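Local structure of dihydropteroate synthase (Stenotrophomonas maltophilia, 7L6P) at residues E51-H56 and I92-Q97; D66-G71 and E96-R101. The protein probably catalyses the condensation of para-aminobenzoate with 6-hydroxymethyl-7,8-dihydropterin diphosphate to give 7,8-dihydropteroate, the immediate precursor of folate derivatives. All coordinates share one frame; numbering follows the deposited sequence.

Contact 1 of 2, residues E51-H56 and I92-Q97; sequences EAAVAH and IPVIEQ
Ala53 and Val54 of helix 49-62 pack against Val94 and Gln97 of helix 84-101. The methyl of Ala53 faces the fork of Val94, with CB 4.0 Å from Val94 CG2 and 4.2 Å from Val94 CG1, so one methyl touches both branches of the valine. A single carbon suits this place, since Val36, in the loop after strand 29-35, packs against both Ala53 and Val94 here. One residue on, Val54 reaches across with a single branch. Its CG1 is anti to the backbone N (chi1 169°) and CG2 sits beside that N, on the side of the partner helix: this methyl lies 4.0 Å from Val94 CA and 3.9 Å from Gln97 CB, bridging one turn of the partner helix. It is also 4.2 Å from Val94 CG1, while the side chains of Val54 and Gln97 cross at about a right angle. Gln97 suits the margin of the interface because its CB offers an apolar surface to the valine, while the extended chain beyond CG carries the amide onward; it also touches Thr50, a turn before Val54. No hydrogen bond joins the segments; what holds them is van der Waals contact among methyls, the Val94 CA and the first carbon of Gln97. The segment axes come within 9.3 Å at a crossing angle of -39°, with Val54 and Val94 nearest at the backbone. Such packing between successive helices, running in broadly the same direction, is characteristic of the outer helical layer of a TIM barrel, here the pterin-binding fold of the dihydropteroate synthase family.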
ATOM      1  N   GLU A  51      -7.412 -25.702  19.091  1.00101.28           N
ATOM      2  CA  GLU A  51      -5.962 -25.551  19.173  1.00 97.52           C
ATOM      3  C   GLU A  51      -5.412 -24.862  17.931  1.00 95.55           C
ATOM      4  O   GLU A  51      -4.436 -24.110  18.012  1.00 94.73           O
ATOM      5  CB  GLU A  51      -5.295 -26.911  19.383  1.00 99.14           C
ATOM      6  N   ALA A  52      -6.013 -25.130  16.768  1.00 91.67           N
ATOM      7  CA  ALA A  52      -5.600 -24.469  15.533  1.00 86.50           C
ATOM      8  C   ALA A  52      -5.830 -22.956  15.588  1.00 87.30           C
ATOM      9  O   ALA A  52      -4.957 -22.174  15.190  1.00 84.80           O
ATOM     10  CB  ALA A  52      -6.357 -25.068  14.353  1.00 90.24           C
ATOM     11  N   ALA A  53      -7.009 -22.525  16.070  1.00 88.30           N
ATOM     12  CA  ALA A  53      -7.331 -21.098  16.107  1.00 82.25           C
ATOM     13  C   ALA A  53      -6.452 -20.356  17.100  1.00 82.34           C
ATOM     14  O   ALA A  53      -6.041 -19.219  16.845  1.00 79.62           O
ATOM     15  CB  ALA A  53      -8.806 -20.891  16.449  1.00 80.58           C
ATOM     16  N   VAL A  54      -6.202 -20.960  18.261  1.00 83.64           N
ATOM     17  CA  VAL A  54      -5.315 -20.346  19.243  1.00 80.33           C
ATOM     18  C   VAL A  54      -3.914 -20.188  18.667  1.00 77.18           C
ATOM     19  O   VAL A  54      -3.309 -19.115  18.747  1.00 76.17           O
ATOM     20  CB  VAL A  54      -5.301 -21.170  20.539  1.00 81.90           C
ATOM     21  CG1 VAL A  54      -4.185 -20.691  21.445  1.00 83.04           C
ATOM     22  CG2 VAL A  54      -6.645 -21.051  21.239  1.00 80.49           C
ATOM     23  N   ALA A  55      -3.381 -21.255  18.067  1.00 81.84           N
ATOM     24  CA  ALA A  55      -2.079 -21.160  17.407  1.00 76.09           C
ATOM     25  C   ALA A  55      -2.083 -20.061  16.351  1.00 76.26           C
ATOM     26  O   ALA A  55      -1.121 -19.293  16.239  1.00 75.63           O
ATOM     27  CB  ALA A  55      -1.708 -22.500  16.785  1.00 74.39           C
ATOM     28  N   HIS A  56      -3.172 -19.953  15.587  1.00 75.76           N
ATOM     29  CA  HIS A  56      -3.274 -18.900  14.583  1.00 73.11           C
ATOM     30  C   HIS A  56      -3.269 -17.522  15.234  1.00 73.31           C
ATOM     31  O   HIS A  56      -2.617 -16.595  14.738  1.00 72.61           O
ATOM     32  CB  HIS A  56      -4.535 -19.115  13.741  1.00 75.90           C
ATOM     33  CG  HIS A  56      -4.769 -18.060  12.704  1.00 72.42           C
ATOM     34  ND1 HIS A  56      -3.864 -17.784  11.702  1.00 74.78           N
ATOM     35  CD2 HIS A  56      -5.816 -17.227  12.501  1.00 69.73           C
ATOM     36  CE1 HIS A  56      -4.336 -16.815  10.938  1.00 71.73           C
ATOM     37  NE2 HIS A  56      -5.520 -16.461  11.400  1.00 68.00           N
ATOM     38  N   ILE A  92     -15.546 -19.556  23.030  1.00 80.57           N
ATOM     39  CA  ILE A  92     -15.164 -19.428  24.442  1.00 80.47           C
ATOM     40  C   ILE A  92     -13.815 -20.077  24.738  1.00 83.66           C
ATOM     41  O   ILE A  92     -12.960 -19.415  25.349  1.00 83.59           O
ATOM     42  CB  ILE A  92     -16.291 -19.935  25.354  1.00 80.77           C
ATOM     43  CG1 ILE A  92     -17.521 -19.044  25.207  1.00 79.81           C
ATOM     44  CG2 ILE A  92     -15.842 -19.918  26.806  1.00 79.40           C
ATOM     45  CD1 ILE A  92     -17.238 -17.607  25.575  1.00 74.83           C
ATOM     46  N   PRO A  93     -13.549 -21.337  24.354  1.00 82.63           N
ATOM     47  CA  PRO A  93     -12.200 -21.872  24.605  1.00 80.44           C
ATOM     48  C   PRO A  93     -11.119 -21.072  23.911  1.00 82.08           C
ATOM     49  O   PRO A  93     -10.029 -20.901  24.469  1.00 85.10           O
ATOM     50  CB  PRO A  93     -12.276 -23.315  24.075  1.00 80.09           C
ATOM     51  CG  PRO A  93     -13.428 -23.319  23.136  1.00 81.69           C
ATOM     52  CD  PRO A  93     -14.416 -22.349  23.721  1.00 79.63           C
ATOM     53  N   VAL A  94     -11.396 -20.553  22.713  1.00 82.92           N
ATOM     54  CA  VAL A  94     -10.373 -19.803  21.995  1.00 80.81           C
ATOM     55  C   VAL A  94     -10.080 -18.490  22.706  1.00 82.65           C
ATOM     56  O   VAL A  94      -8.932 -18.040  22.753  1.00 85.73           O
ATOM     57  CB  VAL A  94     -10.799 -19.580  20.533  1.00 78.34           C
ATOM     58  CG1 VAL A  94      -9.816 -18.660  19.813  1.00 73.58           C
ATOM     59  CG2 VAL A  94     -10.905 -20.908  19.810  1.00 80.64           C
ATOM     60  N   ILE A  95     -11.100 -17.870  23.298  1.00 81.67           N
ATOM     61  CA  ILE A  95     -10.877 -16.621  24.017  1.00 80.23           C
ATOM     62  C   ILE A  95     -10.167 -16.887  25.337  1.00 85.47           C
ATOM     63  O   ILE A  95      -9.189 -16.212  25.678  1.00 86.54           O
ATOM     64  CB  ILE A  95     -12.200 -15.873  24.244  1.00 76.44           C
ATOM     65  CG1 ILE A  95     -12.776 -15.388  22.921  1.00 77.16           C
ATOM     66  CG2 ILE A  95     -11.944 -14.653  25.083  1.00 75.78           C
ATOM     67  CD1 ILE A  95     -14.109 -14.714  23.062  1.00 71.54           C
ATOM     68  N   GLU A  96     -10.653 -17.866  26.107  1.00 90.00           N
ATOM     69  CA  GLU A  96     -10.020 -18.171  27.389  1.00 90.21           C
ATOM     70  C   GLU A  96      -8.526 -18.412  27.221  1.00 91.10           C
ATOM     71  O   GLU A  96      -7.707 -17.822  27.936  1.00 91.14           O
ATOM     72  CB  GLU A  96     -10.680 -19.382  28.053  1.00 89.86           C
ATOM     73  CG  GLU A  96     -11.995 -19.082  28.751  1.00 92.55           C
ATOM     74  CD  GLU A  96     -12.696 -20.337  29.240  1.00 94.56           C
ATOM     75  OE1 GLU A  96     -12.444 -21.423  28.680  1.00 94.80           O
ATOM     76  OE2 GLU A  96     -13.479 -20.243  30.207  1.00 96.44           O
ATOM     77  N   GLN A  97      -8.154 -19.254  26.254  1.00 87.06           N
ATOM     78  CA  GLN A  97      -6.751 -19.630  26.091  1.00 86.43           C
ATOM     79  C   GLN A  97      -5.921 -18.472  25.549  1.00 84.55           C
ATOM     80  O   GLN A  97      -4.816 -18.210  26.037  1.00 85.89           O
ATOM     81  CB  GLN A  97      -6.633 -20.849  25.179  1.00 86.68           C
ATOM     82  CG  GLN A  97      -6.673 -22.167  25.927  1.00 92.34           C
ATOM     83  CD  GLN A  97      -6.907 -23.350  25.005  1.00 97.51           C
ATOM     84  OE1 GLN A  97      -5.959 -23.923  24.457  1.00 96.68           O
ATOM     85  NE2 GLN A  97      -8.176 -23.719  24.823  1.00 93.71           N
TER

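Contact 2 of 2, residues D66-G71 and E96-R101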
ATOM      1  N   ASP A  66      -1.853  -5.995  17.088  1.00 59.56           N
ATOM      2  CA  ASP A  66      -2.085  -5.340  18.372  1.00 61.94           C
ATOM      3  C   ASP A  66      -3.315  -5.864  19.081  1.00 60.70           C
ATOM      4  O   ASP A  66      -3.443  -5.669  20.287  1.00 65.82           O
ATOM      5  CB  ASP A  66      -2.254  -3.832  18.182  1.00 58.71           C
ATOM      6  CG  ASP A  66      -1.080  -3.203  17.434  1.00 63.96           C
ATOM      7  OD1 ASP A  66      -0.005  -2.959  18.055  1.00 63.60           O
ATOM      8  OD2 ASP A  66      -1.232  -3.012  16.197  1.00 62.15           O
ATOM      9  N   LEU A  67      -4.209  -6.538  18.371  1.00 62.28           N
ATOM     10  CA  LEU A  67      -5.399  -7.097  18.987  1.00 62.56           C
ATOM     11  C   LEU A  67      -5.969  -8.137  18.038  1.00 61.57           C
ATOM     12  O   LEU A  67      -5.654  -8.152  16.844  1.00 64.18           O
ATOM     13  CB  LEU A  67      -6.431  -6.006  19.328  1.00 60.07           C
ATOM     14  CG  LEU A  67      -7.125  -5.194  18.230  1.00 60.31           C
ATOM     15  CD1 LEU A  67      -8.370  -4.484  18.801  1.00 55.29           C
ATOM     16  CD2 LEU A  67      -6.188  -4.191  17.577  1.00 56.36           C
ATOM     17  N   LEU A  68      -6.779  -9.029  18.593  1.00 62.00           N
ATOM     18  CA  LEU A  68      -7.342 -10.150  17.856  1.00 64.04           C
ATOM     19  C   LEU A  68      -8.862 -10.134  17.953  1.00 62.47           C
ATOM     20  O   LEU A  68      -9.429  -9.722  18.967  1.00 65.19           O
ATOM     21  CB  LEU A  68      -6.793 -11.468  18.394  1.00 64.24           C
ATOM     22  CG  LEU A  68      -5.275 -11.619  18.307  1.00 63.30           C
ATOM     23  CD1 LEU A  68      -4.870 -12.924  18.944  1.00 63.75           C
ATOM     24  CD2 LEU A  68      -4.799 -11.552  16.852  1.00 63.69           C
ATOM     25  N   ASP A  69      -9.524 -10.580  16.891  1.00 62.75           N
ATOM     26  CA  ASP A  69     -10.982 -10.607  16.828  1.00 65.44           C
ATOM     27  C   ASP A  69     -11.436 -12.045  16.630  1.00 65.65           C
ATOM     28  O   ASP A  69     -11.126 -12.651  15.602  1.00 65.27           O
ATOM     29  CB  ASP A  69     -11.511  -9.727  15.699  1.00 59.02           C
ATOM     30  CG  ASP A  69     -12.984  -9.409  15.866  1.00 64.51           C
ATOM     31  OD1 ASP A  69     -13.406  -9.195  17.031  1.00 63.75           O
ATOM     32  OD2 ASP A  69     -13.719  -9.377  14.843  1.00 64.77           O
ATOM     33  N   ILE A  70     -12.175 -12.581  17.604  1.00 67.03           N
ATOM     34  CA  ILE A  70     -12.554 -13.992  17.632  1.00 67.34           C
ATOM     35  C   ILE A  70     -14.012 -14.119  17.217  1.00 66.13           C
ATOM     36  O   ILE A  70     -14.887 -13.489  17.815  1.00 68.88           O
ATOM     37  CB  ILE A  70     -12.324 -14.607  19.019  1.00 68.48           C
ATOM     38  CG1 ILE A  70     -10.943 -14.222  19.559  1.00 66.58           C
ATOM     39  CG2 ILE A  70     -12.467 -16.118  18.956  1.00 71.83           C
ATOM     40  CD1 ILE A  70      -9.808 -14.558  18.648  1.00 68.05           C
ATOM     41  N   GLY A  71     -14.273 -14.914  16.187  1.00 71.39           N
ATOM     42  CA  GLY A  71     -15.622 -15.093  15.683  1.00 69.56           C
ATOM     43  C   GLY A  71     -15.905 -16.545  15.348  1.00 78.33           C
ATOM     44  O   GLY A  71     -15.030 -17.285  14.890  1.00 77.92           O
ATOM     45  N   GLU A  96     -10.653 -17.866  26.107  1.00 90.00           N
ATOM     46  CA  GLU A  96     -10.020 -18.171  27.389  1.00 90.21           C
ATOM     47  C   GLU A  96      -8.526 -18.412  27.221  1.00 91.10           C
ATOM     48  O   GLU A  96      -7.707 -17.822  27.936  1.00 91.14           O
ATOM     49  CB  GLU A  96     -10.680 -19.382  28.053  1.00 89.86           C
ATOM     50  CG  GLU A  96     -11.995 -19.082  28.751  1.00 92.55           C
ATOM     51  CD  GLU A  96     -12.696 -20.337  29.240  1.00 94.56           C
ATOM     52  OE1 GLU A  96     -12.444 -21.423  28.680  1.00 94.80           O
ATOM     53  OE2 GLU A  96     -13.479 -20.243  30.207  1.00 96.44           O
ATOM     54  N   GLN A  97      -8.154 -19.254  26.254  1.00 87.06           N
ATOM     55  CA  GLN A  97      -6.751 -19.630  26.091  1.00 86.43           C
ATOM     56  C   GLN A  97      -5.921 -18.472  25.549  1.00 84.55           C
ATOM     57  O   GLN A  97      -4.816 -18.210  26.037  1.00 85.89           O
ATOM     58  CB  GLN A  97      -6.633 -20.849  25.179  1.00 86.68           C
ATOM     59  CG  GLN A  97      -6.673 -22.167  25.927  1.00 92.34           C
ATOM     60  CD  GLN A  97      -6.907 -23.350  25.005  1.00 97.51           C
ATOM     61  OE1 GLN A  97      -5.959 -23.923  24.457  1.00 96.68           O
ATOM     62  NE2 GLN A  97      -8.176 -23.719  24.823  1.00 93.71           N
ATOM     63  N   LEU A  98      -6.424 -17.783  24.519  1.00 85.88           N
ATOM     64  CA  LEU A  98      -5.685 -16.653  23.962  1.00 85.37           C
ATOM     65  C   LEU A  98      -5.500 -15.548  24.995  1.00 84.96           C
ATOM     66  O   LEU A  98      -4.472 -14.860  25.000  1.00 84.78           O
ATOM     67  CB  LEU A  98      -6.387 -16.113  22.718  1.00 78.65           C
ATOM     68  CG  LEU A  98      -6.146 -16.933  21.459  1.00 75.44           C
ATOM     69  CD1 LEU A  98      -7.032 -16.418  20.345  1.00 75.47           C
ATOM     70  CD2 LEU A  98      -4.681 -16.891  21.060  1.00 72.60           C
ATOM     71  N   ALA A  99      -6.505 -15.330  25.842  1.00 82.75           N
ATOM     72  CA  ALA A  99      -6.375 -14.338  26.904  1.00 84.99           C
ATOM     73  C   ALA A  99      -5.237 -14.691  27.851  1.00 83.91           C
ATOM     74  O   ALA A  99      -4.527 -13.805  28.341  1.00 85.15           O
ATOM     75  CB  ALA A  99      -7.692 -14.212  27.677  1.00 81.06           C
ATOM     76  N   ALA A 100      -5.046 -15.979  28.113  1.00 84.61           N
ATOM     77  CA  ALA A 100      -4.032 -16.424  29.057  1.00 86.95           C
ATOM     78  C   ALA A 100      -2.633 -16.486  28.457  1.00 88.48           C
ATOM     79  O   ALA A 100      -1.662 -16.614  29.212  1.00 91.25           O
ATOM     80  CB  ALA A 100      -4.415 -17.795  29.621  1.00 87.07           C
ATOM     81  N   ARG A 101      -2.497 -16.421  27.132  1.00 87.95           N
ATOM     82  CA  ARG A 101      -1.204 -16.606  26.488  1.00 89.75           C
ATOM     83  C   ARG A 101      -0.729 -15.393  25.696  1.00 90.20           C
ATOM     84  O   ARG A 101       0.353 -15.452  25.102  1.00 89.70           O
ATOM     85  CB  ARG A 101      -1.244 -17.847  25.588  1.00 91.80           C
ATOM     86  CG  ARG A 101      -1.389 -19.121  26.412  1.00 96.19           C
ATOM     87  CD  ARG A 101      -1.839 -20.315  25.608  1.00 97.00           C
ATOM     88  NE  ARG A 101      -0.824 -20.764  24.668  1.00102.17           N
ATOM     89  CZ  ARG A 101      -0.925 -21.872  23.950  1.00103.98           C
ATOM     90  NH1 ARG A 101      -1.981 -22.667  24.056  1.00104.33           N
ATOM     91  NH2 ARG A 101       0.061 -22.200  23.118  1.00101.68           N
TER
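A small, wholly apolar contact joins a barrel strand to the helix that follows it: Leu68 and Ile70 of strand 67-71 meet Leu98 in the C-terminal part of helix 84-101. All three side chains are buried. The closer pair is Ile70 and Leu98, whose CD1 methyls lie 3.7 Å apart as the two side chains meet at a slant. Ile70 has CG1 anti to its carbonyl carbon (chi1 -47°), and a second bend at chi2 (-55°) turns its terminal methyl to the leucine. Leu68 CD1 touches the same methyl, Leu98 CD1, at 4.3 Å, so one leucine branch serves two strand residues. Being two apart in the strand, Leu68 and Ile70 both point toward the helix, whereas Asp69 between them belongs to the other face. These are the strand and helix of one beta-alpha unit of the eight-stranded TIM barrel, where aliphatic residues on the outside of the strands pack under the helical layer. Leucine at both ends suits the 9.1 Å between the CA atoms of Leu68 and Leu98, since each carries its methyls well out from the backbone; beta-branched Ile70 fits a strand and still extends a methyl by its CD1. Ile70 also lies on Val91 and Ile95 of the same helix, and Leu68 packs on Leu60 and Val61 of helix 49-62. Asp69, by contrast, salt-bridges Arg269 and hydrogen-bonds Ser107 and Asn128, all from other barrel strands.

From the N terminus, the chain passes through helix 49-62, strand 67-71 and helix 84-101 in turn. Contact 1 closes the longer loop, bringing the first helix against the second with the strand in between. Contact 2 closes a shorter one from that strand to the same second helix. The loops cross rather than nest: contact 2 starts inside the span of contact 1 and ends beyond it, at Leu98, the two segments on helix 84-101 sharing Glu96 and Gln97. The centres are 7 Å apart, and the two touch directly: Val94 CG1 lies 3.8 Å from Ile70 CG2. Contact 1 joins helix 49-62 to helix 84-101, and contact 2 joins that second helix to strand 67-71.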